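Local atomic coordinates of endolysin (Escherichia coli O157 typing phage 15, PDB entry 7M5I), a protein that probably breaks down the host peptidoglycan by hydrolysing its beta-1,4 glycosidic links, so that the infected bacterium lyses and releases new phage. Residues A[18-22]-A[145-149]. Numbering follows the deposited sequence.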
loop_
_atom_site.group_PDB
_atom_site.type_symbol
_atom_site.label_atom_id
_atom_site.label_comp_id
_atom_site.label_asym_id
_atom_site.label_seq_id
_atom_site.Cartn_x
_atom_site.Cartn_y
_atom_site.Cartn_z
ATOM N N LYS A 18 0.826 6.994 4.497
ATOM C CA LYS A 18 1.549 8.293 4.419
ATOM C C LYS A 18 2.993 8.056 4.847
ATOM O O LYS A 18 3.921 8.597 4.231
ATOM C CB LYS A 18 0.876 9.364 5.279
ATOM C CG LYS A 18 -0.454 9.876 4.756
ATOM C CD LYS A 18 -1.066 10.817 5.750
ATOM C CE LYS A 18 -2.314 11.515 5.286
ATOM N NZ LYS A 18 -2.976 12.164 6.427
ATOM N N PHE A 19 3.184 7.385 5.967
ATOM C CA PHE A 19 4.510 7.133 6.572
ATOM C C PHE A 19 5.396 6.347 5.605
ATOM O O PHE A 19 6.571 6.685 5.363
ATOM C CB PHE A 19 4.296 6.412 7.877
ATOM C CG PHE A 19 5.584 6.028 8.571
ATOM C CD1 PHE A 19 6.227 4.853 8.280
ATOM C CD2 PHE A 19 6.129 6.873 9.508
ATOM C CE1 PHE A 19 7.411 4.514 8.935
ATOM C CE2 PHE A 19 7.317 6.531 10.167
ATOM C CZ PHE A 19 7.970 5.377 9.829
ATOM N N PHE A 20 4.836 5.313 4.971
ATOM C CA PHE A 20 5.567 4.466 3.999
ATOM C C PHE A 20 5.947 5.234 2.716
ATOM O O PHE A 20 7.053 4.976 2.140
ATOM C CB PHE A 20 4.757 3.222 3.625
ATOM C CG PHE A 20 4.494 2.285 4.774
ATOM C CD1 PHE A 20 5.469 2.022 5.764
ATOM C CD2 PHE A 20 3.286 1.608 4.844
ATOM C CE1 PHE A 20 5.188 1.163 6.810
ATOM C CE2 PHE A 20 3.009 0.750 5.897
ATOM C CZ PHE A 20 3.945 0.531 6.886
ATOM N N GLU A 21 5.114 6.182 2.284
ATOM C CA GLU A 21 5.331 6.909 1.015
ATOM C C GLU A 21 6.303 8.072 1.242
ATOM O O GLU A 21 6.986 8.501 0.258
ATOM C CB GLU A 21 4.016 7.418 0.437
ATOM C CG GLU A 21 3.069 6.315 -0.018
ATOM C CD GLU A 21 3.553 5.513 -1.220
ATOM O OE1 GLU A 21 4.424 6.005 -1.977
ATOM O OE2 GLU A 21 3.248 4.327 -1.256
ATOM N N GLY A 22 6.259 8.704 2.391
ATOM C CA GLY A 22 6.904 10.002 2.622
ATOM C C GLY A 22 6.100 11.113 1.931
ATOM O O GLY A 22 5.052 10.834 1.314
ATOM N N ARG A 145 9.245 -2.118 4.973
ATOM C CA ARG A 145 7.815 -1.845 4.815
ATOM C C ARG A 145 7.045 -3.129 5.076
ATOM O O ARG A 145 6.034 -3.052 5.824
ATOM C CB ARG A 145 7.511 -1.274 3.438
ATOM C CG ARG A 145 6.030 -1.028 3.224
ATOM C CD ARG A 145 5.758 -0.308 1.910
ATOM N NE ARG A 145 4.343 -0.099 1.726
ATOM C CZ ARG A 145 3.834 0.821 0.925
ATOM N NH1 ARG A 145 4.643 1.610 0.217
ATOM N NH2 ARG A 145 2.523 0.956 0.829
ATOM N N ARG A 146 7.500 -4.262 4.542
ATOM C CA ARG A 146 6.774 -5.543 4.737
ATOM C C ARG A 146 6.738 -5.908 6.229
ATOM O O ARG A 146 5.635 -6.363 6.706
ATOM C CB ARG A 146 7.390 -6.665 3.920
ATOM C CG ARG A 146 7.240 -6.514 2.413
ATOM C CD ARG A 146 5.877 -6.669 1.821
ATOM N NE ARG A 146 5.172 -5.432 1.681
ATOM C CZ ARG A 146 5.190 -4.628 0.607
ATOM N NH1 ARG A 146 4.554 -3.480 0.654
ATOM N NH2 ARG A 146 5.934 -4.911 -0.457
ATOM N N ARG A 147 7.848 -5.766 6.936
ATOM C CA ARG A 147 7.822 -6.137 8.375
ATOM C C ARG A 147 6.858 -5.192 9.137
ATOM O O ARG A 147 6.103 -5.693 10.037
ATOM C CB ARG A 147 9.199 -6.301 8.981
ATOM C CG ARG A 147 9.942 -5.019 9.121
ATOM C CD ARG A 147 9.942 -4.522 10.551
ATOM N NE ARG A 147 10.629 -3.253 10.539
ATOM C CZ ARG A 147 10.711 -2.429 11.580
ATOM N NH1 ARG A 147 10.217 -2.835 12.737
ATOM N NH2 ARG A 147 11.340 -1.282 11.491
ATOM N N MET A 148 6.823 -3.892 8.817
ATOM C CA MET A 148 5.885 -2.968 9.499
ATOM C C MET A 148 4.418 -3.285 9.123
ATOM O O MET A 148 3.546 -3.186 9.998
ATOM C CB MET A 148 6.279 -1.528 9.183
ATOM C CG MET A 148 7.570 -1.147 9.848
ATOM S SD MET A 148 7.863 0.621 9.619
ATOM C CE MET A 148 9.190 0.962 10.772
ATOM N N GLU A 149 4.149 -3.708 7.897
ATOM C CA GLU A 149 2.764 -4.083 7.494
ATOM C C GLU A 149 2.385 -5.387 8.224
ATOM O O GLU A 149 1.220 -5.455 8.698
ATOM C CB GLU A 149 2.627 -4.206 5.979
ATOM C CG GLU A 149 2.643 -2.852 5.254
ATOM C CD GLU A 149 2.916 -2.886 3.754
ATOM O OE1 GLU A 149 3.411 -3.946 3.257
ATOM O OE2 GLU A 149 2.582 -1.866 3.089
HETATM O O HOH W 1 3.457 2.168 -2.656
#
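Two helices face each other here: the last turn of helix 11-21, which ends as Gly-22 swings to positive phi, and a middle turn of helix 140-155. Their backbones come closest at Phe-20 and Arg-145, 6.7 Å between CA atoms, so side chains bridge the gap. The CA-to-CB bond of Phe-20 points toward the other helix. One face of its ring takes a CH-pi contact from Arg-145 CG, 4.0 Å from the ring centroid, while its edge meets Met-148, with Phe-20 CE1 3.8 Å from Met-148 CB. Met-148 SD makes Met-aromatic contacts with both phenylalanines, lying 4.0 Å from Phe-19 CE1. Beside this apolar patch, the extended, all-trans Arg-145 reaches Glu-21: its NH1 makes a salt bridge to Glu-21 OE2 at 3.4 Å, a weak hydrogen bond; water 1 donates to Glu-21 OE2 at 2.6 Å and accepts a weak bond from Arg-145 NH1. Arg-145 NE is held by Glu-149 OE2 at 2.8 Å, one turn along the same helix; that oxygen also bonds Ser-93 of helix 85-98, and Glu-149 OE1 pairs with Arg-146 NE at 2.8 Å. Glu-21, the predicted catalytic acid, paired with an arginine at the C-terminal end of helix 11-21, is consistent with T4-type lysozymes of glycosyl hydrolase family 24.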